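Local coordinates for DltD domain-containing protein (Beauveria bassiana, PDB 7D78) that probably acts as an alpha/beta-hydrolase-type thioesterase that cyclises polyketide chains into medium-ring lactones, at residues A53-P58 with Y83-R88; R41-A46 with V63-L68; G59-K64 with R88-S93. All blocks are in the same frame, centred on the assembly; numbering follows the deposited sequence. Where two conformers were deposited one is given.

Contact 1: residues A53-P58 with Y83-R88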
loop_
_atom_site.group_PDB
_atom_site.type_symbol
_atom_site.label_atom_id
_atom_site.label_comp_id
_atom_site.label_asym_id
_atom_site.label_seq_id
_atom_site.Cartn_x
_atom_site.Cartn_y
_atom_site.Cartn_z
ATOM N N ALA A 53 12.269 -25.780 -0.604
ATOM C CA ALA A 53 10.827 -25.569 -0.538
ATOM C C ALA A 53 10.408 -24.489 -1.523
ATOM O O ALA A 53 11.076 -23.459 -1.649
ATOM C CB ALA A 53 10.386 -25.185 0.884
ATOM N N ILE A 54 9.291 -24.722 -2.209
ATOM C CA ILE A 54 8.699 -23.757 -3.127
ATOM C C ILE A 54 7.342 -23.368 -2.562
ATOM O O ILE A 54 6.487 -24.235 -2.358
ATOM C CB ILE A 54 8.547 -24.329 -4.546
ATOM C CG1 ILE A 54 9.897 -24.797 -5.102
ATOM C CG2 ILE A 54 7.872 -23.315 -5.452
ATOM C CD1 ILE A 54 9.751 -25.648 -6.360
ATOM N N ILE A 55 7.144 -22.076 -2.305
ATOM C CA ILE A 55 5.867 -21.555 -1.814
ATOM C C ILE A 55 5.135 -20.936 -2.995
ATOM O O ILE A 55 5.640 -19.990 -3.612
ATOM C CB ILE A 55 6.069 -20.525 -0.691
ATOM C CG1 ILE A 55 6.660 -21.185 0.558
ATOM C CG2 ILE A 55 4.731 -19.828 -0.348
ATOM C CD1 ILE A 55 7.416 -20.190 1.473
ATOM N N MET A 56 3.952 -21.464 -3.317
ATOM C CA MET A 56 3.202 -21.086 -4.512
ATOM C C MET A 56 2.007 -20.219 -4.125
ATOM O O MET A 56 1.145 -20.658 -3.358
ATOM C CB MET A 56 2.717 -22.328 -5.270
ATOM C CG MET A 56 3.841 -23.252 -5.753
ATOM S SD MET A 56 3.202 -24.785 -6.474
ATOM C CE MET A 56 2.484 -24.180 -7.998
ATOM N N THR A 57 1.939 -19.010 -4.692
ATOM C CA THR A 57 0.821 -18.097 -4.454
ATOM C C THR A 57 -0.132 -18.127 -5.643
ATOM O O THR A 57 0.299 -17.851 -6.774
ATOM C CB THR A 57 1.324 -16.670 -4.226
ATOM O OG1 THR A 57 2.111 -16.611 -3.022
ATOM C CG2 THR A 57 0.140 -15.712 -4.069
ATOM N N PRO A 58 -1.417 -18.418 -5.444
ATOM C CA PRO A 58 -2.367 -18.434 -6.565
ATOM C C PRO A 58 -2.670 -17.039 -7.099
ATOM O O PRO A 58 -2.298 -16.011 -6.532
ATOM C CB PRO A 58 -3.633 -19.060 -5.961
ATOM C CG PRO A 58 -3.207 -19.669 -4.656
ATOM C CD PRO A 58 -2.051 -18.818 -4.180
ATOM N N TYR A 83 4.370 -25.781 -0.952
ATOM C CA TYR A 83 3.245 -25.260 -0.180
ATOM C C TYR A 83 2.371 -24.427 -1.106
ATOM O O TYR A 83 2.826 -23.409 -1.635
ATOM C CB TYR A 83 3.744 -24.404 0.989
ATOM C CG TYR A 83 2.677 -23.917 1.964
ATOM C CD1 TYR A 83 1.818 -24.812 2.577
ATOM C CD2 TYR A 83 2.572 -22.563 2.308
ATOM C CE1 TYR A 83 0.864 -24.390 3.492
ATOM C CE2 TYR A 83 1.624 -22.124 3.235
ATOM C CZ TYR A 83 0.765 -23.049 3.821
ATOM O OH TYR A 83 -0.194 -22.653 4.741
ATOM N N ILE A 84 1.141 -24.881 -1.345
ATOM C CA ILE A 84 0.111 -24.067 -1.985
ATOM C C ILE A 84 -0.850 -23.619 -0.897
ATOM O O ILE A 84 -1.268 -24.430 -0.062
ATOM C CB ILE A 84 -0.644 -24.840 -3.083
ATOM C CG1 ILE A 84 0.240 -25.877 -3.772
ATOM C CG2 ILE A 84 -1.224 -23.883 -4.119
ATOM C CD1 ILE A 84 -0.551 -26.727 -4.740
ATOM N N TYR A 85 -1.211 -22.340 -0.896
ATOM C CA TYR A 85 -2.037 -21.808 0.178
ATOM C C TYR A 85 -3.103 -20.877 -0.382
ATOM O O TYR A 85 -2.969 -20.324 -1.480
ATOM C CB TYR A 85 -1.179 -21.066 1.238
ATOM C CG TYR A 85 -0.606 -19.755 0.718
ATOM C CD1 TYR A 85 0.571 -19.738 -0.021
ATOM C CD2 TYR A 85 -1.268 -18.547 0.932
ATOM C CE1 TYR A 85 1.088 -18.543 -0.530
ATOM C CE2 TYR A 85 -0.773 -17.353 0.426
ATOM C CZ TYR A 85 0.403 -17.358 -0.302
ATOM O OH TYR A 85 0.889 -16.177 -0.783
ATOM N N ASP A 86 -4.187 -20.743 0.385
ATOM C CA ASP A 86 -5.210 -19.739 0.119
ATOM C C ASP A 86 -4.789 -18.425 0.755
ATOM O O ASP A 86 -4.607 -18.374 1.980
ATOM C CB ASP A 86 -6.563 -20.169 0.682
ATOM C CG ASP A 86 -7.196 -21.318 -0.109
ATOM O OD1 ASP A 86 -6.933 -21.426 -1.321
ATOM O OD2 ASP A 86 -7.986 -22.087 0.481
ATOM N N PRO A 87 -4.619 -17.350 -0.010
ATOM C CA PRO A 87 -4.225 -16.078 0.607
ATOM C C PRO A 87 -5.296 -15.562 1.562
ATOM O O PRO A 87 -6.426 -16.048 1.619
ATOM C CB PRO A 87 -4.038 -15.133 -0.593
ATOM C CG PRO A 87 -3.827 -16.064 -1.787
ATOM C CD PRO A 87 -4.721 -17.246 -1.477
ATOM N N ARG A 88 -4.907 -14.536 2.314
ATOM C CA ARG A 88 -5.780 -13.899 3.296
ATOM C C ARG A 88 -7.161 -13.583 2.724
ATOM O O ARG A 88 -7.280 -13.026 1.630
ATOM C CB ARG A 88 -5.111 -12.615 3.790
ATOM C CG ARG A 88 -5.958 -11.841 4.806
ATOM C CD ARG A 88 -5.281 -10.543 5.171
ATOM N NE ARG A 88 -4.030 -10.770 5.884
ATOM C CZ ARG A 88 -3.864 -10.536 7.181
ATOM N NH1 ARG A 88 -4.876 -10.084 7.901
ATOM N NH2 ARG A 88 -2.690 -10.758 7.754
#

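Contact 2: residues R41-A46 with V63-L68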
loop_
_atom_site.group_PDB
_atom_site.type_symbol
_atom_site.label_atom_id
_atom_site.label_comp_id
_atom_site.label_asym_id
_atom_site.label_seq_id
_atom_site.Cartn_x
_atom_site.Cartn_y
_atom_site.Cartn_z
ATOM N N ARG A 41 -4.086 -21.004 5.512
ATOM C CA ARG A 41 -4.181 -22.454 5.376
ATOM C C ARG A 41 -3.788 -22.900 3.974
ATOM O O ARG A 41 -4.126 -22.244 2.982
ATOM C CB ARG A 41 -5.615 -22.951 5.708
ATOM C CG ARG A 41 -6.035 -22.550 7.125
ATOM C CD ARG A 41 -7.313 -23.224 7.625
ATOM N NE ARG A 41 -7.488 -22.896 9.043
ATOM C CZ ARG A 41 -8.006 -21.751 9.474
ATOM N NH1 ARG A 41 -8.429 -20.847 8.591
ATOM N NH2 ARG A 41 -8.109 -21.507 10.775
ATOM N N GLY A 42 -3.098 -24.037 3.892
ATOM C CA GLY A 42 -2.679 -24.548 2.601
ATOM C C GLY A 42 -2.303 -26.016 2.637
ATOM O O GLY A 42 -2.355 -26.673 3.681
ATOM N N ARG A 43 -1.938 -26.531 1.456
ATOM C CA ARG A 43 -1.475 -27.906 1.285
ATOM C C ARG A 43 0.045 -27.914 1.253
ATOM O O ARG A 43 0.647 -27.173 0.474
ATOM C CB ARG A 43 -1.982 -28.520 -0.017
ATOM C CG ARG A 43 -3.480 -28.528 -0.219
ATOM C CD ARG A 43 -3.761 -29.160 -1.566
ATOM N NE ARG A 43 -5.169 -29.503 -1.741
ATOM C CZ ARG A 43 -5.627 -30.254 -2.734
ATOM N NH1 ARG A 43 -4.787 -30.750 -3.636
ATOM N NH2 ARG A 43 -6.924 -30.511 -2.819
ATOM N N PHE A 44 0.655 -28.754 2.083
ATOM C CA PHE A 44 2.103 -28.913 2.115
ATOM C C PHE A 44 2.450 -30.291 1.573
ATOM O O PHE A 44 2.038 -31.308 2.145
ATOM C CB PHE A 44 2.649 -28.736 3.528
ATOM C CG PHE A 44 4.144 -28.785 3.607
ATOM C CD1 PHE A 44 4.910 -27.768 3.057
ATOM C CD2 PHE A 44 4.786 -29.852 4.219
ATOM C CE1 PHE A 44 6.290 -27.797 3.126
ATOM C CE2 PHE A 44 6.171 -29.896 4.296
ATOM C CZ PHE A 44 6.928 -28.866 3.746
ATOM N N TYR A 45 3.171 -30.316 0.464
ATOM C CA TYR A 45 3.628 -31.543 -0.185
ATOM C C TYR A 45 5.077 -31.768 0.246
ATOM O O TYR A 45 5.993 -31.145 -0.294
ATOM C CB TYR A 45 3.502 -31.416 -1.700
ATOM C CG TYR A 45 2.081 -31.315 -2.240
ATOM C CD1 TYR A 45 1.347 -30.133 -2.127
ATOM C CD2 TYR A 45 1.486 -32.395 -2.894
ATOM C CE1 TYR A 45 0.050 -30.029 -2.643
ATOM C CE2 TYR A 45 0.189 -32.306 -3.411
ATOM C CZ TYR A 45 -0.521 -31.119 -3.283
ATOM O OH TYR A 45 -1.799 -31.025 -3.791
ATOM N N ALA A 46 5.282 -32.641 1.234
ATOM C CA ALA A 46 6.587 -32.838 1.855
ATOM C C ALA A 46 7.445 -33.802 1.040
ATOM O O ALA A 46 6.941 -34.642 0.295
ATOM C CB ALA A 46 6.432 -33.385 3.275
ATOM N N VAL A 63 -8.278 -20.071 -5.501
ATOM C CA VAL A 63 -8.013 -20.949 -4.374
ATOM C C VAL A 63 -6.925 -21.939 -4.770
ATOM O O VAL A 63 -6.662 -22.186 -5.953
ATOM C CB VAL A 63 -9.289 -21.675 -3.862
ATOM C CG1 VAL A 63 -10.282 -20.658 -3.282
ATOM C CG2 VAL A 63 -9.951 -22.517 -4.957
ATOM N N LYS A 64 -6.276 -22.509 -3.752
ATOM C CA LYS A 64 -5.101 -23.348 -3.962
ATOM C C LYS A 64 -5.414 -24.592 -4.787
ATOM O O LYS A 64 -4.501 -25.155 -5.401
ATOM C CB LYS A 64 -4.510 -23.744 -2.600
ATOM C CG LYS A 64 -5.523 -24.462 -1.672
ATOM C CD LYS A 64 -5.074 -24.429 -0.215
ATOM C CE LYS A 64 -6.021 -25.240 0.682
ATOM N NZ LYS A 64 -7.433 -24.781 0.501
ATOM N N GLU A 65 -6.680 -25.023 -4.827
ATOM C CA GLU A 65 -7.071 -26.236 -5.543
ATOM C C GLU A 65 -7.147 -26.046 -7.053
ATOM O O GLU A 65 -7.230 -27.039 -7.783
ATOM C CB GLU A 65 -8.434 -26.742 -5.036
ATOM C CG GLU A 65 -8.413 -27.265 -3.615
ATOM C CD GLU A 65 -8.519 -26.159 -2.574
ATOM O OE1 GLU A 65 -8.730 -24.984 -2.963
ATOM O OE2 GLU A 65 -8.385 -26.471 -1.368
ATOM N N MET A 66 -7.129 -24.810 -7.542
ATOM C CA MET A 66 -7.228 -24.555 -8.973
ATOM C C MET A 66 -5.848 -24.694 -9.598
ATOM O O MET A 66 -4.955 -23.894 -9.302
ATOM C CB MET A 66 -7.802 -23.166 -9.230
ATOM C CG MET A 66 -9.196 -22.973 -8.659
ATOM S SD MET A 66 -9.681 -21.231 -8.565
ATOM C CE MET A 66 -9.513 -20.726 -10.233
ATOM N N LEU A 67 -5.669 -25.724 -10.443
ATOM C CA LEU A 67 -4.502 -25.919 -11.316
ATOM C C LEU A 67 -3.214 -26.259 -10.576
ATOM O O LEU A 67 -2.483 -27.170 -10.986
ATOM C CB LEU A 67 -4.268 -24.687 -12.204
ATOM C CG LEU A 67 -5.496 -24.181 -12.986
ATOM C CD1 LEU A 67 -5.517 -22.658 -13.106
ATOM C CD2 LEU A 67 -5.624 -24.837 -14.371
ATOM N N LEU A 68 -2.928 -25.553 -9.484
ATOM C CA LEU A 68 -1.633 -25.700 -8.826
ATOM C C LEU A 68 -1.345 -27.086 -8.246
ATOM O O LEU A 68 -0.155 -27.447 -8.196
ATOM C CB LEU A 68 -1.496 -24.627 -7.734
ATOM C CG LEU A 68 -1.725 -23.198 -8.244
ATOM C CD1 LEU A 68 -1.301 -22.162 -7.197
ATOM C CD2 LEU A 68 -0.992 -22.958 -9.561
HETATM O O HOH W 1 -7.531 -28.500 -0.185
#

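Contact 3: residues G59-K64 with R88-S93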
loop_
_atom_site.group_PDB
_atom_site.type_symbol
_atom_site.label_atom_id
_atom_site.label_comp_id
_atom_site.label_asym_id
_atom_site.label_seq_id
_atom_site.Cartn_x
_atom_site.Cartn_y
_atom_site.Cartn_z
ATOM N N GLY A 59 -3.409 -17.028 -8.206
ATOM C CA GLY A 59 -3.833 -15.800 -8.847
ATOM C C GLY A 59 -4.997 -15.117 -8.143
ATOM O O GLY A 59 -5.411 -15.473 -7.039
ATOM N N PHE A 60 -5.536 -14.111 -8.830
ATOM C CA PHE A 60 -6.489 -13.152 -8.280
ATOM C C PHE A 60 -7.775 -13.832 -7.829
ATOM O O PHE A 60 -8.540 -14.335 -8.655
ATOM C CB PHE A 60 -6.769 -12.079 -9.335
ATOM C CG PHE A 60 -7.597 -10.916 -8.844
ATOM C CD1 PHE A 60 -7.026 -9.910 -8.066
ATOM C CD2 PHE A 60 -8.920 -10.792 -9.220
ATOM C CE1 PHE A 60 -7.776 -8.816 -7.651
ATOM C CE2 PHE A 60 -9.678 -9.700 -8.810
ATOM C CZ PHE A 60 -9.106 -8.715 -8.024
ATOM N N ASN A 61 -8.016 -13.870 -6.520
ATOM C CA ASN A 61 -9.194 -14.501 -5.915
ATOM C C ASN A 61 -9.237 -16.007 -6.135
ATOM O O ASN A 61 -10.281 -16.627 -5.896
ATOM C CB ASN A 61 -10.512 -13.885 -6.422
ATOM C CG ASN A 61 -11.624 -13.958 -5.380
ATOM O OD1 ASN A 61 -11.365 -13.826 -4.179
ATOM N ND2 ASN A 61 -12.862 -14.178 -5.828
ATOM N N CYS A 62 -8.143 -16.621 -6.582
ATOM C CA CYS A 62 -8.121 -18.057 -6.826
ATOM C C CYS A 62 -7.804 -18.823 -5.553
ATOM O O CYS A 62 -7.142 -18.308 -4.643
ATOM C CB CYS A 62 -7.100 -18.408 -7.909
ATOM S SG CYS A 62 -7.512 -17.616 -9.476
ATOM N N VAL A 63 -8.278 -20.071 -5.501
ATOM C CA VAL A 63 -8.013 -20.949 -4.374
ATOM C C VAL A 63 -6.925 -21.939 -4.770
ATOM O O VAL A 63 -6.662 -22.186 -5.953
ATOM C CB VAL A 63 -9.289 -21.675 -3.862
ATOM C CG1 VAL A 63 -10.282 -20.658 -3.282
ATOM C CG2 VAL A 63 -9.951 -22.517 -4.957
ATOM N N LYS A 64 -6.276 -22.509 -3.752
ATOM C CA LYS A 64 -5.101 -23.348 -3.962
ATOM C C LYS A 64 -5.414 -24.592 -4.787
ATOM O O LYS A 64 -4.501 -25.155 -5.401
ATOM C CB LYS A 64 -4.510 -23.744 -2.600
ATOM C CG LYS A 64 -5.523 -24.462 -1.672
ATOM C CD LYS A 64 -5.074 -24.429 -0.215
ATOM C CE LYS A 64 -6.021 -25.240 0.682
ATOM N NZ LYS A 64 -7.433 -24.781 0.501
ATOM N N ARG A 88 -4.907 -14.536 2.314
ATOM C CA ARG A 88 -5.780 -13.899 3.296
ATOM C C ARG A 88 -7.161 -13.583 2.724
ATOM O O ARG A 88 -7.280 -13.026 1.630
ATOM C CB ARG A 88 -5.111 -12.615 3.790
ATOM C CG ARG A 88 -5.958 -11.841 4.806
ATOM C CD ARG A 88 -5.281 -10.543 5.171
ATOM N NE ARG A 88 -4.030 -10.770 5.884
ATOM C CZ ARG A 88 -3.864 -10.536 7.181
ATOM N NH1 ARG A 88 -4.876 -10.084 7.901
ATOM N NH2 ARG A 88 -2.690 -10.758 7.754
ATOM N N SER A 89 -8.203 -13.970 3.474
ATOM C CA SER A 89 -9.627 -13.725 3.219
ATOM C C SER A 89 -10.186 -14.546 2.063
ATOM O O SER A 89 -11.317 -14.283 1.625
ATOM C CB SER A 89 -9.927 -12.234 2.977
ATOM O OG SER A 89 -9.715 -11.896 1.620
ATOM N N ILE A 90 -9.443 -15.547 1.577
ATOM C CA ILE A 90 -9.820 -16.369 0.436
ATOM C C ILE A 90 -9.876 -17.832 0.870
ATOM O O ILE A 90 -9.030 -18.290 1.644
ATOM C CB ILE A 90 -8.811 -16.187 -0.720
ATOM C CG1 ILE A 90 -8.849 -14.744 -1.228
ATOM C CG2 ILE A 90 -9.049 -17.207 -1.833
ATOM C CD1 ILE A 90 -7.718 -14.394 -2.178
ATOM N N GLY A 91 -10.874 -18.559 0.371
ATOM C CA GLY A 91 -10.869 -20.006 0.511
ATOM C C GLY A 91 -10.882 -20.414 1.966
ATOM O O GLY A 91 -11.707 -19.944 2.759
ATOM N N ASP A 92 -9.943 -21.291 2.330
ATOM C CA ASP A 92 -9.893 -21.870 3.665
ATOM C C ASP A 92 -9.265 -20.941 4.700
ATOM O O ASP A 92 -9.317 -21.251 5.894
ATOM C CB ASP A 92 -9.107 -23.201 3.648
ATOM C CG ASP A 92 -9.869 -24.348 2.965
ATOM O OD1 ASP A 92 -11.111 -24.278 2.830
ATOM O OD2 ASP A 92 -9.208 -25.336 2.572
ATOM N N SER A 93 -8.665 -19.822 4.284
ATOM C CA SER A 93 -7.864 -19.023 5.199
ATOM C C SER A 93 -8.697 -17.982 5.939
ATOM O O SER A 93 -9.733 -17.518 5.456
ATOM C CB SER A 93 -6.728 -18.323 4.452
ATOM O OG SER A 93 -5.849 -19.275 3.907
#

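Contact 1: residues A53-P58 with Y83-R88
Ile54, Met56 and Tyr83 tie strands 51-57 and 81-86 together as parallel neighbours in the alpha/beta hydrolase sheet, the two strands of a beta-alpha-beta crossover whose connecting helix is 68-77. Tyr83 N donates to Ile54 O at 3.0 Å, and Met56 N returns a bond of 2.8 Å to Tyr83 O that is almost perfectly straight, 179° at the hydrogen. Tyr85 makes the side-chain hydrogen bond of the contact. A chi1 of 70° sets CG between the backbone N and the carbonyl carbon, and beyond CB the ring leans across strand 51-57: CD1 lies 3.5 Å from Met56 O, CE1 lies 3.9 Å from Ile55 CG2, and the terminal OH hydrogen-bonds Thr57 OG1 at 2.6 Å. The threonine oxygen sits at the ring edge, near its plane. With a phenylalanine in place of Tyr85, buried Thr57 OG1 would probably be left without this hydroxyl mate. On the sheet face covered by helix 68-77, Met56 and Ile84 lie side by side, pointing the same way, with Met56 SD 4.2 Å from Ile84 CG1. At the strand ends Pro58 CD lies 3.2 Å from Tyr85 O, a buried carbonyl with no hydrogen-bonding partner in the model.

Contact 2: residues R41-A46 with V63-L68
Lys64 passes its aliphatic chain across strand 39-45 at Gly42, with CD 3.7 Å from Gly42 CA and CE 4.3 Å from Arg43 CG. Its chi1 of 56° starts the chain between the backbone N and the carbonyl carbon; the middle of the chain is extended, and only the last torsion, chi4 -54°, bends NZ aside. That final turn brings the ammonium to the carboxylate of the next residue, where NZ and Glu65 OE2 form a salt bridge of 2.7 Å on the syn side of the oxygen. Asp86 and Asp92 are further salt-bridge partners of the same nitrogen. Arg43 comes from the strand with its chain extended from CG to NE and crosses Glu65 at about a right angle, the guanidinium and carboxylate planes standing 87° apart. Because Glu65 OE2 lies well out of the guanidinium plane, no N-H points at it; the two charges are simply near each other. NH2 touches the methylene CG of Glu65 at 3.7 Å, and a water closes the circuit instead: it lies in the guanidinium plane, accepts from Arg43 NE at 3.0 Å and donates to Glu65 OE2 at 2.5 Å. In the same plane, NH1 donates to Tyr45 OH at 3.0 Å, so bonds at two edges fix the rotation of the guanidinium. Glu65 itself is folded about its CB-CG bond, which turns the carboxylate back toward Lys64. A type I turn from Val63 to Met66 carries both charged residues of the loop. The loop follows strand 51-57, yet it packs on strand 39-45, two places away in the sheet beyond strand 81-86; this is the consequence of the 1-2-4-3 strand order that characterises the alpha/beta hydrolase fold.

Contact 3: residues G59-K64 with R88-S93
The carboxylate of Asp92 receives Lys64 NZ from above its plane: the ammonium stands 56° out of it, 2.8 Å from OD2, in a salt bridge between side chains that cross at about a right angle. The other oxygen, OD1, accepts from Asn229 ND2, and so the two ends of the carboxylate are held by different parts of the chain. The second flat group, the Asn61 amide, is held at its two ends by Asn99 and Lys233, and its OD1 also rests 4.0 Å from Ile90 CG1. Ile90 fills the middle of the contact. Its CG1 is anti to the carbonyl carbon (chi1 -64°), which sends CD1 toward Asn61 CA, 4.0 Å away, while CG2 reaches Cys62 O at 3.6 Å and Val63 CG1 at 3.9 Å. The same valine methyl lies 3.9 Å from Gly91 CA, and a side chain on that glycine would press against it. Both loops turn sharply here. A type II turn runs from Gly59 to Cys62, and a type II' turn runs from Ile90 to Ser93, closed by Ser93 N bonding to Ile90 O at 3.1 Å. Phe60 N, within the first turn, hydrogen-bonds a glycerol, probably from the crystallisation liquor, which may mark a pocket beside the loop that follows strand 51-57. Asp92 N donates to Asp86 OD2, the oxygen that also holds the lysine. Ringed by the acids of Glu65, Asp86 and Asp92, the lysine is likely to stay protonated, its single charge shared among three carboxylates.

In the fold
The three contacts cluster within 10 Å of one another, centre to centre; contacts 1 and 2 are about 7 Å apart. All lie around strand 81-86, which sits between strands 39-45 and 51-57 in the main sheet. Along the chain, 41-46 comes first, then 53-58, the loop 59-68 that serves contacts 3 and 2, and finally 83-93, shared by contacts 1 and 3. Contact 1 joins two strands, contact 2 sets the loop after strand 51-57 against strand 39-45, and contact 3 joins that loop to the one after strand 81-86. Asp86, Lys64 and the pairing of Arg41 with Asp92 and Ser93 connect all three, tying the sheet to loops near a probable Ser134-His296-Asp267 triad.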